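PDB 4GCV: putative transcription protein from Pseudomonas aeruginosa PAO1, which is a putative oxidative-stress sensing transcriptional regulator of the HxlR family that probably binds DNA through a helix-turn-helix domain. Local coordinates for the interface of chains A and B. Coordinates in Å, arbitrary orientation; residue numbers count along the deposited sequence, not the author numbering. Chains: chain A/B, Putative transcription protein.

Contact 1: the interface of chains A and B. Residues chain A 144-147; chain B 106, 108-109, 112.
A:Pro146 and B:Gln112 meet at about a right angle, the pyrrolidine ring presenting its CD corner to the flat amide at the end of the glutamine chain. The contact between A:Pro146 CD and the amide nitrogen NE2 of B:Gln112 measures 3.3 Å, and the amide carbon CD of B:Gln112 lies 3.6 Å from the same A:Pro146 CD. B:Gln112 gets there with its CG beside the backbone N (chi1 -68°) and the chain extended beyond it, which brings the amide across the A:Gly145-A:Pro146 backbone. Its CG also passes A:Gly145 CA at 3.8 Å. The neighbouring ring carbon, A:Pro146 CG, faces the backbone carbonyl O of B:Gln106 at 3.5 Å; that glutamine is engineered, but it takes part here through its main chain.

Backbone supplies the polar link. A:Ala147 N donates a hydrogen bond of 3.1 Å to B:Gln109 O, fairly straight at hydrogen (156°) but arriving above the carbonyl plane by 43°. Next to it, the methyl CB of A:Ala147 rests against the backbone of B:Gly108, with CB to B:Gly108 CA at 3.6 Å. The bond and the proline packing thus hold the chain A loop against its partner from neighbouring positions.

In the fold, chain A contributes the loop running from strand 140-144 towards helix 150-155, while chain B contributes the loop around residues 106-109 and the start of strand 111-115.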
loop_
_atom_site.group_PDB
_atom_site.type_symbol
_atom_site.label_atom_id
_atom_site.label_comp_id
_atom_site.label_asym_id
_atom_site.label_seq_id
_atom_site.Cartn_x
_atom_site.Cartn_y
_atom_site.Cartn_z
ATOM N N ALA A 144 -10.092 2.345 15.797
ATOM C CA ALA A 144 -10.209 3.754 16.159
ATOM C C ALA A 144 -9.181 4.158 17.211
ATOM O O ALA A 144 -8.988 3.469 18.203
ATOM C CB ALA A 144 -11.612 4.073 16.649
ATOM N N GLY A 145 -8.522 5.280 16.990
ATOM C CA GLY A 145 -7.580 5.789 17.954
ATOM C C GLY A 145 -8.248 6.648 19.002
ATOM O O GLY A 145 -9.434 6.988 18.876
ATOM N N PRO A 146 -7.481 7.035 20.039
ATOM C CA PRO A 146 -8.005 7.829 21.165
ATOM C C PRO A 146 -8.652 9.142 20.726
ATOM O O PRO A 146 -9.592 9.578 21.352
ATOM C CB PRO A 146 -6.766 8.113 22.027
ATOM C CG PRO A 146 -5.588 7.808 21.129
ATOM C CD PRO A 146 -6.042 6.766 20.157
ATOM N N ALA A 147 -8.181 9.748 19.649
ATOM C CA ALA A 147 -8.743 11.025 19.174
ATOM C C ALA A 147 -9.938 10.931 18.202
ATOM O O ALA A 147 -10.379 11.959 17.674
ATOM C CB ALA A 147 -7.646 11.823 18.510
ATOM N N GLN B 106 0.897 9.029 19.376
ATOM C CA GLN B 106 -0.202 8.083 19.550
ATOM C C GLN B 106 -1.476 8.684 20.117
ATOM O O GLN B 106 -2.528 8.527 19.487
ATOM C CB GLN B 106 0.211 6.891 20.396
ATOM C CG GLN B 106 0.975 5.857 19.618
ATOM C CD GLN B 106 2.449 5.801 19.998
ATOM O OE1 GLN B 106 3.093 6.835 20.359
ATOM N NE2 GLN B 106 3.011 4.574 19.933
ATOM N N GLY B 108 -4.026 11.500 20.448
ATOM C CA GLY B 108 -4.093 12.240 19.159
ATOM C C GLY B 108 -4.371 11.482 17.851
ATOM O O GLY B 108 -4.905 12.062 16.913
ATOM N N GLN B 109 -4.035 10.205 17.740
ATOM C CA GLN B 109 -4.282 9.554 16.473
ATOM C C GLN B 109 -5.746 9.152 16.383
ATOM O O GLN B 109 -6.315 8.677 17.364
ATOM C CB GLN B 109 -3.397 8.333 16.301
ATOM C CG GLN B 109 -2.027 8.657 15.934
ATOM C CD GLN B 109 -1.094 7.483 16.074
ATOM O OE1 GLN B 109 0.065 7.559 15.653
ATOM N NE2 GLN B 109 -1.569 6.408 16.696
ATOM N N GLN B 112 -5.528 3.716 14.324
ATOM C CA GLN B 112 -4.344 3.036 14.830
ATOM C C GLN B 112 -4.269 1.591 14.375
ATOM O O GLN B 112 -5.277 0.862 14.355
ATOM C CB GLN B 112 -4.363 3.024 16.345
ATOM C CG GLN B 112 -4.189 4.355 16.951
ATOM C CD GLN B 112 -4.085 4.298 18.449
ATOM O OE1 GLN B 112 -4.695 3.439 19.100
ATOM N NE2 GLN B 112 -3.330 5.234 19.022
#

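Contact 2: the interface of chains A and B. Residues chain A 11, 23, 27, 110-111; chain B 152, 155-156.
This is a largely apolar subunit interface of the two-fold dimer in the deposited assembly: helix 150-155 of chain B, the last one modelled, packs against chain A, probably helping to hold the copies together. B:Met152, present as selenomethionine, is central to it. Its CG stands anti to the backbone N (chi1 -176°), and bends at chi2 and chi3 bring the selenium and terminal methyl in among A:Trp23, A:Cys11 and A:Val111. The selenium lies at the edge of the indole, in its plane, 3.6 Å from A:Trp23 CH2. The methyl CE reaches further, to within 3.4 Å of the sulfur SG of A:Cys11, a cysteine that may be the redox-sensing one, though the structure alone does not show this. It meets A:Val111 CG2 at 4.0 Å from another side.

A:Leu27, one turn along helix 23-33 from A:Trp23, positions itself over that indole: its CD1 sits 3.4 Å above one face, offset toward the rim. The same CD1 touches the aliphatic CD of B:Arg155, while CD2 of A:Leu27 packs on CD2 of B:Leu156, the two leucine side chains crossing at about a right angle. A water joins the backbones, 2.8 Å from B:Arg155 O and, more loosely, 3.2 Å from A:Leu27 O.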
loop_
_atom_site.group_PDB
_atom_site.type_symbol
_atom_site.label_atom_id
_atom_site.label_comp_id
_atom_site.label_asym_id
_atom_site.label_seq_id
_atom_site.Cartn_x
_atom_site.Cartn_y
_atom_site.Cartn_z
ATOM N N CYS A 11 4.530 -10.039 -17.361
ATOM C CA CYS A 11 5.040 -10.622 -16.085
ATOM C C CYS A 11 4.012 -10.544 -14.934
ATOM O O CYS A 11 3.331 -9.532 -14.749
ATOM C CB CYS A 11 6.394 -9.996 -15.743
ATOM S SG CYS A 11 6.812 -9.804 -13.993
ATOM N N TRP A 23 2.143 -0.233 -10.009
ATOM C CA TRP A 23 3.421 -0.726 -10.544
ATOM C C TRP A 23 4.425 0.394 -10.899
ATOM O O TRP A 23 5.578 0.382 -10.418
ATOM C CB TRP A 23 3.170 -1.647 -11.727
ATOM C CG TRP A 23 4.369 -2.170 -12.455
ATOM C CD1 TRP A 23 4.663 -1.973 -13.774
ATOM C CD2 TRP A 23 5.397 -3.021 -11.947
ATOM N NE1 TRP A 23 5.811 -2.634 -14.113
ATOM C CE2 TRP A 23 6.292 -3.269 -13.001
ATOM C CE3 TRP A 23 5.676 -3.559 -10.689
ATOM C CZ2 TRP A 23 7.444 -4.047 -12.841
ATOM C CZ3 TRP A 23 6.815 -4.326 -10.526
ATOM C CH2 TRP A 23 7.685 -4.569 -11.599
ATOM N N LEU A 27 8.002 1.635 -9.137
ATOM C CA LEU A 27 9.259 1.734 -9.880
ATOM C C LEU A 27 9.806 3.162 -9.861
ATOM O O LEU A 27 10.973 3.356 -9.621
ATOM C CB LEU A 27 9.119 1.212 -11.324
ATOM C CG LEU A 27 8.774 -0.273 -11.533
ATOM C CD1 LEU A 27 8.708 -0.646 -13.047
ATOM C CD2 LEU A 27 9.706 -1.188 -10.817
ATOM N N SER A 110 10.198 -12.576 -9.865
ATOM C CA SER A 110 10.973 -11.607 -10.646
ATOM C C SER A 110 11.381 -10.353 -9.816
ATOM O O SER A 110 12.408 -9.735 -10.108
ATOM C CB SER A 110 10.167 -11.153 -11.868
ATOM O OG SER A 110 9.395 -12.214 -12.386
ATOM N N VAL A 111 10.580 -10.018 -8.797
ATOM C CA VAL A 111 10.831 -8.913 -7.878
ATOM C C VAL A 111 10.816 -9.478 -6.462
ATOM O O VAL A 111 9.888 -10.177 -6.064
ATOM C CB VAL A 111 9.722 -7.849 -7.913
ATOM C CG1 VAL A 111 10.115 -6.584 -7.078
ATOM C CG2 VAL A 111 9.386 -7.489 -9.315
HETATM N N MSE B 152 13.179 -6.602 -16.666
HETATM C CA MSE B 152 12.981 -6.428 -15.238
HETATM C C MSE B 152 14.265 -6.008 -14.533
HETATM O O MSE B 152 14.241 -5.104 -13.700
HETATM C CB MSE B 152 12.383 -7.689 -14.599
HETATM C CG MSE B 152 12.087 -7.503 -13.148
HETATM SE SE MSE B 152 10.646 -6.190 -12.945
HETATM C CE MSE B 152 9.100 -7.350 -13.326
ATOM N N ARG B 155 15.001 -2.410 -14.994
ATOM C CA ARG B 155 14.118 -1.564 -14.198
ATOM C C ARG B 155 14.521 -1.496 -12.726
ATOM O O ARG B 155 14.196 -0.506 -12.043
ATOM C CB ARG B 155 12.660 -1.965 -14.372
ATOM C CG ARG B 155 12.204 -1.699 -15.762
ATOM C CD ARG B 155 10.804 -2.216 -16.078
ATOM N NE ARG B 155 10.350 -1.457 -17.226
ATOM C CZ ARG B 155 9.535 -1.882 -18.183
ATOM N NH1 ARG B 155 9.026 -3.100 -18.156
ATOM N NH2 ARG B 155 9.226 -1.053 -19.175
ATOM N N LEU B 156 15.296 -2.484 -12.282
ATOM C CA LEU B 156 15.671 -2.635 -10.879
ATOM C C LEU B 156 17.173 -2.477 -10.632
ATOM O O LEU B 156 17.880 -1.885 -11.482
ATOM C CB LEU B 156 15.177 -3.986 -10.349
ATOM C CG LEU B 156 13.655 -4.164 -10.314
ATOM C CD1 LEU B 156 13.264 -5.563 -9.774
ATOM C CD2 LEU B 156 12.960 -3.028 -9.530
HETATM O O HOH W 1 12.665 0.677 -9.997
#

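Contact 3: the interface of chains A and B. Residues chain A 63, 65, 89; chain B 19-20, 96, 99.
A:Phe89 stands edge-to-face on B:Trp99, its plane turned 80° from that of the six-membered ring. The CD1 edge of A:Phe89 points down onto one indole face, offset toward the rim, and lies 3.6 Å from CE2 of B:Trp99. B:Trp99 offers this face with its CG anti to the backbone N (chi1 175°). Farther round the phenyl rim, A:Phe89 CZ touches CE1 of B:Phe96 at 3.8 Å, the two side chains meeting at a slant. B:Phe96 and B:Trp99 lie on the same helix, 84-101, and together receive the one phenyl ring.

Aliphatic packing fills in beside the rings. A:Leu65 forks between partners: CD1 reaches B:Trp99 CZ2 at 3.8 Å, and CD2 meets B:Val20 CG2 at 3.9 Å. That CD2 also sits over the centre of the A:Phe89 ring, 3.8 Å above its plane, and so backs the phenyl from within its own chain. A:Ala63 CB packs on B:Val20 CG2 at 4.0 Å.

The remaining contacts involve backbone and a charged group. A:Ala63 CA passes B:Arg19 O at 3.3 Å, and the extended B:Arg19 chain lays one guanidinium face over the carbonyl carbon of A:Ala63.

By joining the end of helix 12-19 and helix 84-101 of chain B to the segments around residues 63-65 and 89 of chain A, this patch probably helps set how the helix-turn-helix domains are placed relative to each other.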
loop_
_atom_site.group_PDB
_atom_site.type_symbol
_atom_site.label_atom_id
_atom_site.label_comp_id
_atom_site.label_asym_id
_atom_site.label_seq_id
_atom_site.Cartn_x
_atom_site.Cartn_y
_atom_site.Cartn_z
ATOM N N ALA A 63 -0.026 13.621 -4.950
ATOM C CA ALA A 63 -0.171 12.838 -3.710
ATOM C C ALA A 63 0.767 13.254 -2.582
ATOM O O ALA A 63 0.651 12.765 -1.460
ATOM C CB ALA A 63 0.016 11.379 -4.001
ATOM N N LEU A 65 4.021 12.891 -2.478
ATOM C CA LEU A 65 5.115 11.950 -2.361
ATOM C C LEU A 65 6.372 12.412 -3.069
ATOM O O LEU A 65 7.485 12.026 -2.686
ATOM C CB LEU A 65 4.683 10.613 -2.928
ATOM C CG LEU A 65 4.112 9.522 -2.018
ATOM C CD1 LEU A 65 3.413 10.026 -0.792
ATOM C CD2 LEU A 65 3.223 8.578 -2.815
ATOM N N PHE A 89 7.235 6.410 2.454
ATOM C CA PHE A 89 6.408 5.527 1.655
ATOM C C PHE A 89 7.052 4.169 1.420
ATOM O O PHE A 89 6.310 3.232 1.069
ATOM C CB PHE A 89 6.001 6.189 0.331
ATOM C CG PHE A 89 4.680 5.750 -0.188
ATOM C CD1 PHE A 89 3.531 5.933 0.578
ATOM C CD2 PHE A 89 4.563 5.173 -1.446
ATOM C CE1 PHE A 89 2.289 5.554 0.095
ATOM C CE2 PHE A 89 3.314 4.801 -1.948
ATOM C CZ PHE A 89 2.190 4.963 -1.183
ATOM N N ARG B 19 -5.293 11.961 -0.052
ATOM C CA ARG B 19 -4.364 12.602 -0.969
ATOM C C ARG B 19 -3.629 11.553 -1.809
ATOM O O ARG B 19 -3.199 11.807 -2.924
ATOM C CB ARG B 19 -3.388 13.455 -0.165
ATOM C CG ARG B 19 -2.577 14.408 -0.978
ATOM C CD ARG B 19 -2.101 15.588 -0.171
ATOM N NE ARG B 19 -1.241 16.410 -1.018
ATOM C CZ ARG B 19 0.002 16.772 -0.712
ATOM N NH1 ARG B 19 0.559 16.391 0.442
ATOM N NH2 ARG B 19 0.689 17.528 -1.562
ATOM N N VAL B 20 -3.538 10.341 -1.272
ATOM C CA VAL B 20 -2.776 9.298 -1.899
ATOM C C VAL B 20 -3.770 8.315 -2.541
ATOM O O VAL B 20 -3.379 7.337 -3.169
ATOM C CB VAL B 20 -1.802 8.698 -0.836
ATOM C CG1 VAL B 20 -2.410 7.508 -0.088
ATOM C CG2 VAL B 20 -0.421 8.403 -1.423
ATOM N N PHE B 96 -0.503 1.220 4.855
ATOM C CA PHE B 96 -0.886 2.601 4.567
ATOM C C PHE B 96 -1.152 3.306 5.877
ATOM O O PHE B 96 -0.846 4.489 6.000
ATOM C CB PHE B 96 -2.146 2.711 3.695
ATOM C CG PHE B 96 -1.855 2.736 2.197
ATOM C CD1 PHE B 96 -1.450 3.903 1.576
ATOM C CD2 PHE B 96 -1.953 1.567 1.425
ATOM C CE1 PHE B 96 -1.168 3.920 0.195
ATOM C CE2 PHE B 96 -1.651 1.597 0.056
ATOM C CZ PHE B 96 -1.280 2.763 -0.547
ATOM N N TRP B 99 2.174 4.119 7.587
ATOM C CA TRP B 99 2.633 5.263 6.813
ATOM C C TRP B 99 1.974 6.601 7.211
ATOM O O TRP B 99 2.688 7.565 7.445
ATOM C CB TRP B 99 2.405 5.038 5.333
ATOM C CG TRP B 99 2.752 6.221 4.529
ATOM C CD1 TRP B 99 4.008 6.648 4.187
ATOM C CD2 TRP B 99 1.835 7.158 3.966
ATOM N NE1 TRP B 99 3.918 7.810 3.429
ATOM C CE2 TRP B 99 2.589 8.131 3.281
ATOM C CE3 TRP B 99 0.428 7.252 3.944
ATOM C CZ2 TRP B 99 1.992 9.192 2.588
ATOM C CZ3 TRP B 99 -0.152 8.318 3.260
ATOM C CH2 TRP B 99 0.633 9.268 2.598
#

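Contact 3 lies between the other two: in the copies given, the centres of its C-alpha atoms are about 19 Å from those of contact 1 and 21 Å from those of contact 2, while contacts 1 and 2 are about 36 Å apart. Contacts 1 and 2 share strand 111-115, used from chain B in one and chain A in the other. The two-fold twin of contact 1 adjoins contact 2, so the C-terminal segment of one chain, from the loop after strand 140-144 to helix 150-155, runs through both. Such an exchange around the aromatic contact is consistent with an intertwined dimer.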